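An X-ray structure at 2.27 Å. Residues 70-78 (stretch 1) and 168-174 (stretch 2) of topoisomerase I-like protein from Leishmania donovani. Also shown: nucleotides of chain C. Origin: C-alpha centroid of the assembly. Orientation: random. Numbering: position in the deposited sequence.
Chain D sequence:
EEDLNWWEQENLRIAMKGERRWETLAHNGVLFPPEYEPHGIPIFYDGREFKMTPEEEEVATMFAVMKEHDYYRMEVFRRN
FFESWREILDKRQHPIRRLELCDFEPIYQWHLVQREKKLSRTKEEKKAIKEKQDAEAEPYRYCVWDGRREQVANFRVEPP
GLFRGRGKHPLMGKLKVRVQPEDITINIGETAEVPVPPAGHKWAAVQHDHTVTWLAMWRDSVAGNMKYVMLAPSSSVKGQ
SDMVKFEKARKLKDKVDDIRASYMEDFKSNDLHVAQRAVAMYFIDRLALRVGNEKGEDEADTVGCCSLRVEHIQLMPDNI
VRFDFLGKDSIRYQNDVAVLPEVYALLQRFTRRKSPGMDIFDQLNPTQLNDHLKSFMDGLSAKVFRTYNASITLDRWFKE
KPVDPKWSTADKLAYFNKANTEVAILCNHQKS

Stretch 1, residues 70-78: DYYRMEVFR
Stretch 2 (168-174) KHPLMGK

Stretch 1 runs from a 3-10 segment (D70-R73) through M74, at the N-cap position (phi/psi -85/130), into a helix from E75 onward, opened by R78 N to M74 O at 3.1 Å. Stretch 2 has no regular helix or strand but folds through two overlapping turns: type I from H169 to M172 (M172 N to H169 O, 3.3 Å) and type II from L171 to K174 (K174 N to L171 O, 3.1 Å). Register is set by F77 and G173, whose CA atoms lie 4.1 Å apart.

No hydrogen bond crosses the 315 Å² interface. The backbones instead make paired CA-H...O contacts, F77 CA to M172 O at 3.3 Å and G173 CA to F77 O at 3.5 Å, both with 164° at the hydrogen. At G173 (94/-21) an ideal CB would lie 2.0 Å from F77 O and jam against the preceding carbonyl. Its CA instead sits 3.6 Å from the F77 ring centroid, 27° off the normal; F77 is t, chi2 -91°, its CA-to-CB bond sideways.

The CA-to-CB bonds of Y71, M74, V76 and M172 point toward the other stretch, and their contacts are apolar. M172 buries the most area. Its p, t, p chain places SD 3.8 Å from F77 CB and 4.0 Å from Y71 CD1, at the edge of the Y71 ring (m, chi2 -54°). The extended m, t, t chain of M74 carries its SD to 3.7 Å from M172 SD. V76, at t, brings CG1 to 3.8 Å from M172 CG and into van der Waals contact with P170 O, 3.4 Å.

Within stretch 1, R78 (m, t, p, chi4 87°) folds back so that NH1 donates to Y72 O at 2.9 Å; its NE makes a long salt bridge to E75 OE2, 3.8 Å. H169 (t, chi2 -63°) accepts a weak bond at ND1 from L171 N, 3.3 Å, while its ring edge contacts DA14 of chain C, CD2 to OP1 3.3 Å.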

# COMPACT_ATOMS: atom_id res chain seq x y z
N ASP D 70 7.78 0.85 20.71
CA ASP D 70 9.19 0.70 20.26
C ASP D 70 9.78 1.96 19.62
O ASP D 70 10.96 2.23 19.79
CB ASP D 70 9.34 -0.46 19.26
CG ASP D 70 9.15 -1.85 19.90
OD1 ASP D 70 9.05 -1.96 21.15
OD2 ASP D 70 9.10 -2.84 19.15
N TYR D 71 8.96 2.69 18.87
CA TYR D 71 9.38 3.97 18.27
C TYR D 71 9.99 4.94 19.28
O TYR D 71 10.98 5.63 18.98
CB TYR D 71 8.17 4.67 17.63
CG TYR D 71 7.83 4.26 16.22
CD1 TYR D 71 8.78 4.31 15.20
CD2 TYR D 71 6.52 3.89 15.89
CE1 TYR D 71 8.45 3.97 13.86
CE2 TYR D 71 6.17 3.54 14.56
CZ TYR D 71 7.14 3.58 13.55
OH TYR D 71 6.81 3.24 12.25
N TYR D 72 9.38 5.01 20.46
CA TYR D 72 9.74 5.96 21.53
C TYR D 72 11.19 5.86 21.97
O TYR D 72 11.78 6.85 22.42
CB TYR D 72 8.84 5.72 22.73
CG TYR D 72 8.82 6.79 23.81
CD1 TYR D 72 9.62 6.68 24.96
CD2 TYR D 72 7.94 7.86 23.70
CE1 TYR D 72 9.56 7.66 25.97
CE2 TYR D 72 7.87 8.83 24.70
CZ TYR D 72 8.67 8.73 25.83
OH TYR D 72 8.56 9.72 26.79
N ARG D 73 11.75 4.65 21.85
CA ARG D 73 13.12 4.35 22.24
C ARG D 73 14.10 4.31 21.07
O ARG D 73 15.27 4.03 21.26
CB ARG D 73 13.14 3.02 23.02
N MET D 74 13.63 4.58 19.85
CA MET D 74 14.51 4.65 18.68
C MET D 74 15.14 6.02 18.54
O MET D 74 14.43 7.02 18.57
CB MET D 74 13.73 4.31 17.41
CG MET D 74 13.22 2.89 17.37
SD MET D 74 12.38 2.53 15.82
CE MET D 74 11.52 1.03 16.31
N GLU D 75 16.45 6.10 18.37
CA GLU D 75 17.10 7.41 18.27
C GLU D 75 16.64 8.29 17.11
O GLU D 75 16.56 9.51 17.27
CB GLU D 75 18.62 7.32 18.27
CG GLU D 75 19.24 7.62 19.65
CD GLU D 75 18.69 8.91 20.32
OE1 GLU D 75 18.57 9.98 19.63
OE2 GLU D 75 18.37 8.85 21.54
N VAL D 76 16.37 7.69 15.95
CA VAL D 76 16.00 8.46 14.77
C VAL D 76 14.62 9.08 14.99
O VAL D 76 14.41 10.24 14.65
CB VAL D 76 16.04 7.60 13.48
CG1 VAL D 76 15.54 8.41 12.29
CG2 VAL D 76 17.48 7.08 13.22
N PHE D 77 13.72 8.29 15.56
CA PHE D 77 12.38 8.72 15.87
C PHE D 77 12.39 9.91 16.84
O PHE D 77 11.74 10.92 16.59
CB PHE D 77 11.55 7.56 16.44
CG PHE D 77 10.09 7.90 16.65
CD1 PHE D 77 9.64 8.43 17.88
CD2 PHE D 77 9.18 7.72 15.63
CE1 PHE D 77 8.30 8.78 18.07
CE2 PHE D 77 7.83 8.06 15.82
CZ PHE D 77 7.40 8.60 17.05
N ARG D 78 13.16 9.76 17.92
CA ARG D 78 13.31 10.76 18.99
C ARG D 78 13.93 12.05 18.48
O ARG D 78 13.50 13.15 18.83
CB ARG D 78 14.16 10.20 20.13
CG ARG D 78 13.55 9.05 20.86
CD ARG D 78 14.55 8.42 21.82
NE ARG D 78 14.86 9.30 22.95
CZ ARG D 78 14.18 9.37 24.09
NH1 ARG D 78 13.11 8.60 24.29
NH2 ARG D 78 14.58 10.21 25.04
N LYS D 168 13.91 1.04 8.71
CA LYS D 168 14.86 2.07 9.06
C LYS D 168 14.62 3.32 8.23
O LYS D 168 15.46 3.74 7.44
CB LYS D 168 16.31 1.54 8.92
N HIS D 169 13.43 3.90 8.41
CA HIS D 169 13.06 5.15 7.75
C HIS D 169 13.73 6.35 8.41
O HIS D 169 13.55 6.57 9.61
CB HIS D 169 11.53 5.35 7.76
CG HIS D 169 11.03 6.13 6.58
ND1 HIS D 169 11.39 7.45 6.36
CD2 HIS D 169 10.24 5.78 5.55
CE1 HIS D 169 10.83 7.87 5.24
NE2 HIS D 169 10.12 6.88 4.73
N PRO D 170 14.50 7.15 7.63
CA PRO D 170 15.24 8.28 8.21
C PRO D 170 14.37 9.45 8.73
O PRO D 170 14.88 10.28 9.50
CB PRO D 170 16.17 8.76 7.06
CG PRO D 170 15.87 7.92 5.90
CD PRO D 170 14.70 7.03 6.18
N LEU D 171 13.08 9.47 8.35
CA LEU D 171 12.15 10.53 8.76
C LEU D 171 11.13 10.05 9.80
O LEU D 171 10.19 10.77 10.12
CB LEU D 171 11.41 11.15 7.54
CG LEU D 171 12.15 11.67 6.28
CD1 LEU D 171 11.21 12.35 5.28
CD2 LEU D 171 13.30 12.63 6.63
N MET D 172 11.29 8.84 10.34
CA MET D 172 10.37 8.40 11.39
C MET D 172 10.43 9.43 12.56
O MET D 172 11.51 9.94 12.88
CB MET D 172 10.69 6.98 11.87
CG MET D 172 12.05 6.84 12.54
SD MET D 172 12.22 5.31 13.45
CE MET D 172 12.12 4.10 12.12
N GLY D 173 9.26 9.76 13.13
CA GLY D 173 9.16 10.73 14.22
C GLY D 173 8.87 12.15 13.78
O GLY D 173 8.42 12.96 14.57
N LYS D 174 9.15 12.46 12.51
CA LYS D 174 8.85 13.78 11.97
C LYS D 174 7.35 14.11 12.02
O LYS D 174 6.49 13.22 11.84
CB LYS D 174 9.38 13.88 10.55
CG LYS D 174 9.23 15.28 9.90
CD LYS D 174 9.70 15.17 8.49
CE LYS D 174 10.26 16.47 7.98
NZ LYS D 174 9.24 17.27 7.30
P DA C 14 6.71 4.26 4.67
OP1 DA C 14 7.77 3.66 5.49
OP2 DA C 14 6.92 5.60 4.14
O5' DA C 14 6.28 3.28 3.50
C5' DA C 14 6.40 1.85 3.60
C4' DA C 14 6.24 1.28 2.20
O4' DA C 14 4.95 1.66 1.64
C3' DA C 14 7.25 1.84 1.21
O3' DA C 14 7.66 0.76 0.38
C2' DA C 14 6.46 2.90 0.44
C1' DA C 14 5.09 2.23 0.34
N9 DA C 14 3.94 3.12 0.00
C8 DA C 14 3.67 4.39 0.46
N7 DA C 14 2.54 4.93 -0.02
C5 DA C 14 2.06 3.93 -0.87
C6 DA C 14 0.91 3.83 -1.69
N6 DA C 14 -0.03 4.78 -1.84
N1 DA C 14 0.73 2.70 -2.41
C2 DA C 14 1.62 1.70 -2.29
N3 DA C 14 2.73 1.68 -1.54
C4 DA C 14 2.90 2.83 -0.85